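Local coordinates for methyltransferase-like protein 5 (Pyrococcus horikoshii, PDB 1WY7), which probably transfers methyl groups from S-adenosylmethionine to RNA, and binds the demethylated product S-adenosyl-L-homocysteine in a class I methyltransferase fold, at the S-adenosyl-L-homocysteine site. Residues are numbered along the deposited sequence; one frame, centred on the assembly and turned at random.

The S-adenosyl-L-homocysteine site. Residues 18, 25-30, 57-63, 79-80, 104-106, 119, 133. With SAH (S-adenosyl-L-homocysteine), chain B.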
ATOM      1  N   PHE A  18      -4.925  10.328   9.567  1.00 41.09           N
ATOM      2  CA  PHE A  18      -3.926  11.402   9.558  1.00 41.12           C
ATOM      3  C   PHE A  18      -4.340  12.593  10.419  1.00 43.74           C
ATOM      4  O   PHE A  18      -5.486  13.020  10.381  1.00 43.00           O
ATOM      5  CB  PHE A  18      -3.691  11.916   8.137  1.00 36.34           C
ATOM      6  CG  PHE A  18      -2.986  10.947   7.233  1.00 32.88           C
ATOM      7  CD1 PHE A  18      -3.707  10.046   6.456  1.00 31.61           C
ATOM      8  CD2 PHE A  18      -1.596  10.948   7.144  1.00 31.56           C
ATOM      9  CE1 PHE A  18      -3.053   9.163   5.597  1.00 30.79           C
ATOM     10  CE2 PHE A  18      -0.930  10.068   6.290  1.00 30.97           C
ATOM     11  CZ  PHE A  18      -1.661   9.174   5.514  1.00 31.15           C
ATOM     12  N   LEU A  25       0.685  15.351  -0.894  1.00 39.66           N
ATOM     13  CA  LEU A  25       1.341  14.063  -0.709  1.00 40.39           C
ATOM     14  C   LEU A  25       0.278  12.960  -0.782  1.00 41.43           C
ATOM     15  O   LEU A  25       0.561  11.796  -0.488  1.00 39.51           O
ATOM     16  CB  LEU A  25       2.037  13.989   0.653  1.00 38.24           C
ATOM     17  CG  LEU A  25       3.272  14.847   0.930  1.00 37.56           C
ATOM     18  CD1 LEU A  25       3.829  14.478   2.305  1.00 36.71           C
ATOM     19  CD2 LEU A  25       4.321  14.607  -0.147  1.00 35.68           C
ATOM     20  N   GLU A  26      -0.938  13.346  -1.167  1.00 40.41           N
ATOM     21  CA  GLU A  26      -2.062  12.425  -1.276  1.00 38.66           C
ATOM     22  C   GLU A  26      -2.232  11.605  -0.004  1.00 37.80           C
ATOM     23  O   GLU A  26      -2.273  10.372  -0.053  1.00 34.01           O
ATOM     24  CB  GLU A  26      -1.865  11.472  -2.461  1.00 41.64           C
ATOM     25  CG  GLU A  26      -1.814  12.134  -3.833  1.00 43.98           C
ATOM     26  CD  GLU A  26      -2.050  11.136  -4.955  1.00 45.68           C
ATOM     27  OE1 GLU A  26      -1.764  11.461  -6.126  1.00 46.53           O
ATOM     28  OE2 GLU A  26      -2.534  10.023  -4.663  1.00 46.68           O
ATOM     29  N   GLN A  27      -2.340  12.280   1.137  1.00 35.79           N
ATOM     30  CA  GLN A  27      -2.496  11.568   2.402  1.00 35.26           C
ATOM     31  C   GLN A  27      -3.937  11.290   2.819  1.00 35.69           C
ATOM     32  O   GLN A  27      -4.622  12.151   3.375  1.00 36.10           O
ATOM     33  CB  GLN A  27      -1.781  12.301   3.546  1.00 31.10           C
ATOM     34  CG  GLN A  27      -0.261  12.413   3.386  1.00 30.57           C
ATOM     35  CD  GLN A  27       0.418  13.010   4.617  1.00 30.36           C
ATOM     36  OE1 GLN A  27      -0.151  13.857   5.314  1.00 30.15           O
ATOM     37  NE2 GLN A  27       1.644  12.579   4.878  1.00 29.21           N
ATOM     38  N   TYR A  28      -4.392  10.080   2.526  1.00 35.60           N
ATOM     39  CA  TYR A  28      -5.718   9.626   2.925  1.00 35.39           C
ATOM     40  C   TYR A  28      -5.484   8.167   3.322  1.00 36.10           C
ATOM     41  O   TYR A  28      -4.756   7.442   2.648  1.00 34.41           O
ATOM     42  CB  TYR A  28      -6.733   9.741   1.767  1.00 34.00           C
ATOM     43  CG  TYR A  28      -6.445   8.849   0.576  1.00 33.57           C
ATOM     44  CD1 TYR A  28      -6.779   7.491   0.595  1.00 30.75           C
ATOM     45  CD2 TYR A  28      -5.785   9.345  -0.551  1.00 32.12           C
ATOM     46  CE1 TYR A  28      -6.453   6.649  -0.467  1.00 30.83           C
ATOM     47  CE2 TYR A  28      -5.457   8.506  -1.618  1.00 30.33           C
ATOM     48  CZ  TYR A  28      -5.789   7.160  -1.564  1.00 30.93           C
ATOM     49  OH  TYR A  28      -5.396   6.315  -2.577  1.00 31.67           O
ATOM     50  N   ARG A  29      -6.065   7.745   4.434  1.00 36.44           N
ATOM     51  CA  ARG A  29      -5.888   6.372   4.893  1.00 37.01           C
ATOM     52  C   ARG A  29      -6.487   5.406   3.874  1.00 35.56           C
ATOM     53  O   ARG A  29      -7.516   5.705   3.267  1.00 33.97           O
ATOM     54  CB  ARG A  29      -6.589   6.186   6.238  1.00 40.56           C
ATOM     55  CG  ARG A  29      -8.079   6.504   6.161  1.00 45.52           C
ATOM     56  CD  ARG A  29      -8.767   6.203   7.463  1.00 50.09           C
ATOM     57  NE  ARG A  29      -8.497   4.836   7.888  1.00 56.12           N
ATOM     58  CZ  ARG A  29      -8.950   4.307   9.019  1.00 58.00           C
ATOM     59  NH1 ARG A  29      -8.650   3.056   9.331  1.00 58.11           N
ATOM     60  NH2 ARG A  29      -9.710   5.028   9.833  1.00 59.68           N
ATOM     61  N   THR A  30      -5.853   4.253   3.681  1.00 32.94           N
ATOM     62  CA  THR A  30      -6.386   3.281   2.727  1.00 31.83           C
ATOM     63  C   THR A  30      -7.733   2.796   3.259  1.00 32.12           C
ATOM     64  O   THR A  30      -7.805   2.266   4.363  1.00 29.74           O
ATOM     65  CB  THR A  30      -5.471   2.045   2.562  1.00 29.79           C
ATOM     66  OG1 THR A  30      -4.140   2.460   2.216  1.00 29.40           O
ATOM     67  CG2 THR A  30      -6.007   1.143   1.453  1.00 26.15           C
ATOM     68  N   GLY A  57       4.933   4.000   1.432  1.00 25.77           N
ATOM     69  CA  GLY A  57       3.966   5.065   1.628  1.00 26.26           C
ATOM     70  C   GLY A  57       3.014   4.578   2.711  1.00 26.36           C
ATOM     71  O   GLY A  57       1.793   4.703   2.591  1.00 25.90           O
ATOM     72  N   ALA A  58       3.589   4.026   3.778  1.00 26.92           N
ATOM     73  CA  ALA A  58       2.823   3.449   4.893  1.00 27.53           C
ATOM     74  C   ALA A  58       1.774   4.347   5.547  1.00 26.59           C
ATOM     75  O   ALA A  58       0.783   3.852   6.100  1.00 25.50           O
ATOM     76  CB  ALA A  58       3.785   2.904   5.959  1.00 22.21           C
ATOM     77  N   GLY A  59       1.993   5.657   5.495  1.00 28.36           N
ATOM     78  CA  GLY A  59       1.043   6.590   6.084  1.00 26.50           C
ATOM     79  C   GLY A  59       0.662   6.277   7.523  1.00 27.69           C
ATOM     80  O   GLY A  59       1.524   6.262   8.415  1.00 25.74           O
ATOM     81  N   THR A  60      -0.631   6.025   7.754  1.00 27.43           N
ATOM     82  CA  THR A  60      -1.117   5.709   9.101  1.00 28.87           C
ATOM     83  C   THR A  60      -0.923   4.240   9.463  1.00 29.85           C
ATOM     84  O   THR A  60      -1.176   3.848  10.602  1.00 30.53           O
ATOM     85  CB  THR A  60      -2.620   6.042   9.298  1.00 26.99           C
ATOM     86  OG1 THR A  60      -3.417   5.276   8.385  1.00 26.79           O
ATOM     87  CG2 THR A  60      -2.864   7.514   9.069  1.00 28.21           C
ATOM     88  N   GLY A  61      -0.488   3.430   8.498  1.00 29.92           N
ATOM     89  CA  GLY A  61      -0.257   2.022   8.768  1.00 28.91           C
ATOM     90  C   GLY A  61      -1.397   1.030   8.565  1.00 27.68           C
ATOM     91  O   GLY A  61      -1.332  -0.075   9.084  1.00 28.73           O
ATOM     92  N   VAL A  62      -2.428   1.388   7.807  1.00 28.35           N
ATOM     93  CA  VAL A  62      -3.547   0.459   7.593  1.00 27.25           C
ATOM     94  C   VAL A  62      -3.083  -0.859   6.969  1.00 28.53           C
ATOM     95  O   VAL A  62      -3.396  -1.938   7.486  1.00 26.78           O
ATOM     96  CB  VAL A  62      -4.636   1.065   6.673  1.00 26.90           C
ATOM     97  CG1 VAL A  62      -5.669   0.009   6.334  1.00 26.30           C
ATOM     98  CG2 VAL A  62      -5.305   2.253   7.353  1.00 24.15           C
ATOM     99  N   LEU A  63      -2.340  -0.774   5.864  1.00 28.32           N
ATOM    100  CA  LEU A  63      -1.852  -1.971   5.189  1.00 26.65           C
ATOM    101  C   LEU A  63      -0.878  -2.752   6.063  1.00 27.00           C
ATOM    102  O   LEU A  63      -0.901  -3.985   6.089  1.00 23.30           O
ATOM    103  CB  LEU A  63      -1.171  -1.604   3.861  1.00 26.64           C
ATOM    104  CG  LEU A  63      -2.080  -1.019   2.779  1.00 24.54           C
ATOM    105  CD1 LEU A  63      -1.281  -0.838   1.504  1.00 23.59           C
ATOM    106  CD2 LEU A  63      -3.271  -1.969   2.521  1.00 26.57           C
ATOM    107  N   GLU A  79       7.796   5.753   4.944  1.00 29.71           N
ATOM    108  CA  GLU A  79       6.963   6.946   4.917  1.00 31.36           C
ATOM    109  C   GLU A  79       7.837   8.201   5.035  1.00 32.83           C
ATOM    110  O   GLU A  79       8.711   8.275   5.899  1.00 32.87           O
ATOM    111  CB  GLU A  79       5.972   6.875   6.078  1.00 30.28           C
ATOM    112  CG  GLU A  79       5.232   8.155   6.378  1.00 30.36           C
ATOM    113  CD  GLU A  79       4.410   8.626   5.210  1.00 30.54           C
ATOM    114  OE1 GLU A  79       3.613   7.831   4.670  1.00 29.49           O
ATOM    115  OE2 GLU A  79       4.558   9.798   4.835  1.00 29.42           O
ATOM    116  N   VAL A  80       7.589   9.191   4.179  1.00 33.96           N
ATOM    117  CA  VAL A  80       8.382  10.423   4.184  1.00 34.06           C
ATOM    118  C   VAL A  80       7.969  11.433   5.250  1.00 34.87           C
ATOM    119  O   VAL A  80       8.767  12.277   5.651  1.00 34.08           O
ATOM    120  CB  VAL A  80       8.309  11.146   2.814  1.00 33.18           C
ATOM    121  CG1 VAL A  80       6.915  11.708   2.598  1.00 32.40           C
ATOM    122  CG2 VAL A  80       9.353  12.261   2.741  1.00 31.80           C
ATOM    123  N   GLY A 104      11.773   8.719   5.128  1.00 32.97           N
ATOM    124  CA  GLY A 104      12.560   9.327   4.072  1.00 33.30           C
ATOM    125  C   GLY A 104      11.821   9.081   2.779  1.00 34.21           C
ATOM    126  O   GLY A 104      10.770   8.444   2.800  1.00 33.77           O
ATOM    127  N   ASP A 105      12.350   9.574   1.662  1.00 33.76           N
ATOM    128  CA  ASP A 105      11.694   9.385   0.374  1.00 32.42           C
ATOM    129  C   ASP A 105      11.772   7.910   0.010  1.00 33.29           C
ATOM    130  O   ASP A 105      12.751   7.225   0.330  1.00 34.85           O
ATOM    131  CB  ASP A 105      12.374  10.239  -0.709  1.00 31.78           C
ATOM    132  CG  ASP A 105      11.598  10.250  -2.017  1.00 31.53           C
ATOM    133  OD1 ASP A 105      11.898   9.430  -2.911  1.00 29.81           O
ATOM    134  OD2 ASP A 105      10.674  11.079  -2.142  1.00 33.21           O
ATOM    135  N   VAL A 106      10.731   7.417  -0.648  1.00 32.14           N
ATOM    136  CA  VAL A 106      10.672   6.015  -1.039  1.00 31.76           C
ATOM    137  C   VAL A 106      11.899   5.599  -1.865  1.00 32.50           C
ATOM    138  O   VAL A 106      12.385   4.483  -1.743  1.00 31.06           O
ATOM    139  CB  VAL A 106       9.366   5.730  -1.848  1.00 29.62           C
ATOM    140  CG1 VAL A 106       9.378   6.508  -3.175  1.00 28.07           C
ATOM    141  CG2 VAL A 106       9.217   4.231  -2.102  1.00 28.67           C
ATOM    142  N   ASN A 119      -0.218   1.553  -1.258  1.00 25.72           N
ATOM    143  CA  ASN A 119      -1.327   2.385  -1.712  1.00 26.93           C
ATOM    144  C   ASN A 119      -0.563   3.683  -1.982  1.00 27.88           C
ATOM    145  O   ASN A 119      -0.664   4.641  -1.216  1.00 26.33           O
ATOM    146  CB  ASN A 119      -2.343   2.593  -0.576  1.00 26.59           C
ATOM    147  CG  ASN A 119      -3.515   3.475  -0.981  1.00 29.99           C
ATOM    148  OD1 ASN A 119      -4.369   3.793  -0.159  1.00 34.28           O
ATOM    149  ND2 ASN A 119      -3.563   3.869  -2.245  1.00 33.34           N
ATOM    150  N   PHE A 133       7.599   4.898  -6.627  1.00 31.09           N
ATOM    151  CA  PHE A 133       7.125   3.765  -5.827  1.00 30.27           C
ATOM    152  C   PHE A 133       7.187   2.436  -6.600  1.00 29.42           C
ATOM    153  O   PHE A 133       7.658   1.431  -6.074  1.00 28.50           O
ATOM    154  CB  PHE A 133       5.693   4.019  -5.327  1.00 28.06           C
ATOM    155  CG  PHE A 133       5.606   5.047  -4.230  1.00 26.24           C
ATOM    156  CD1 PHE A 133       5.653   6.414  -4.515  1.00 26.67           C
ATOM    157  CD2 PHE A 133       5.512   4.645  -2.903  1.00 24.70           C
ATOM    158  CE1 PHE A 133       5.607   7.365  -3.479  1.00 27.06           C
ATOM    159  CE2 PHE A 133       5.464   5.582  -1.864  1.00 24.91           C
ATOM    160  CZ  PHE A 133       5.512   6.938  -2.149  1.00 24.16           C
TER
HETATM  161  N   SAH B1001      -2.830   5.677   5.119  1.00 49.91           N
HETATM  162  CA  SAH B1001      -2.558   4.846   3.929  1.00 50.93           C
HETATM  163  CB  SAH B1001      -1.453   5.549   3.123  1.00 47.39           C
HETATM  164  CG  SAH B1001      -2.152   6.455   2.173  1.00 45.85           C
HETATM  165  SD  SAH B1001      -1.302   7.564   1.033  1.00 42.13           S
HETATM  166  C   SAH B1001      -2.218   3.467   4.427  1.00 51.79           C
HETATM  167  O   SAH B1001      -2.597   3.143   5.595  1.00 52.57           O
HETATM  168  OXT SAH B1001      -1.557   2.758   3.597  1.00 50.06           O
HETATM  169  C5' SAH B1001       0.383   7.002   0.924  1.00 42.38           C
HETATM  170  C4' SAH B1001       1.482   7.748   1.695  1.00 38.73           C
HETATM  171  O4' SAH B1001       2.576   8.049   0.792  1.00 37.04           O
HETATM  172  C3' SAH B1001       1.123   9.134   2.236  1.00 37.81           C
HETATM  173  O3' SAH B1001       0.922   8.907   3.646  1.00 35.00           O
HETATM  174  C2' SAH B1001       2.368  10.012   2.030  1.00 35.76           C
HETATM  175  O2' SAH B1001       2.878  10.823   3.064  1.00 33.23           O
HETATM  176  C1' SAH B1001       3.376   9.017   1.429  1.00 36.68           C
HETATM  177  N9  SAH B1001       4.282   9.594   0.446  1.00 38.09           N
HETATM  178  C8  SAH B1001       4.056  10.529  -0.549  1.00 37.31           C
HETATM  179  N7  SAH B1001       5.114  10.803  -1.270  1.00 37.18           N
HETATM  180  C5  SAH B1001       6.112  10.000  -0.726  1.00 37.77           C
HETATM  181  C6  SAH B1001       7.484   9.798  -1.040  1.00 36.07           C
HETATM  182  N6  SAH B1001       8.089  10.453  -2.055  1.00 38.76           N
HETATM  183  N1  SAH B1001       8.231   8.916  -0.297  1.00 35.81           N
HETATM  184  C2  SAH B1001       7.619   8.255   0.714  1.00 37.11           C
HETATM  185  N3  SAH B1001       6.328   8.355   1.108  1.00 39.36           N
HETATM  186  C4  SAH B1001       5.614   9.252   0.337  1.00 38.06           C
HETATM  187  O   HOH W   1      -0.253   1.420   5.367  1.00 22.75           O
HETATM  188  O   HOH W   2       0.734   2.364   1.512  1.00 27.63           O
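Both ribose hydroxyls of the copurified product S-adenosyl-L-homocysteine are gripped by Glu79, the acidic residue that ends strand 74-79 in this Rossmann-like methyltransferase fold. Its CG lies anti to the backbone N (chi1 167°) and the chain bends at chi2, so the carboxylate turns back towards the sugar. Glu79 OE2 takes the 2'-hydroxyl SAH O2' on its syn lone pair at 2.6 Å, whereas OE1 receives O3' from above the carboxylate plane. The anti lone pair of Glu79 OE1 is used by Gly59 N of the glycine-rich loop 57-61, at 2.8 Å, which, with the two ribose bonds, probably helps to fix the carboxylate's rotation. Roughly at right angles to the OE2 bond, the extended Gln27 points NE2 at SAH O2' in its own amide plane, 2.8 Å away and almost straight (172° at H). An alanine in place of Glu79 would remove both carboxylate acceptors and would probably loosen the ribose as well as the Gly59 turn.

At the amino-acid end, Val62 N, at the start of helix 62-69, binds carboxylate oxygen O, while SAH OXT is met by two waters and lies 2.9 Å from Thr30 OG1. That hydroxyl donates to Asn119 OD1, on a carbonyl lone pair. Asn119 belongs to the Asn-Pro-Pro-Phe motif of N-methyltransferases, near the sulfur.

Adenine is read at its Watson-Crick edge: Val106 N donates to SAH N1 at 2.9 Å, and N6 reaches Asp105 OD2 from above the carboxylate plane. The purine is clamped between Val80 CG1, lying over one face, and Phe133, whose ring stands edge-on, 74° from the six-membered ring of SAH. The tip of that ring, Phe133 CZ, comes to 3.4 Å from SAH C4.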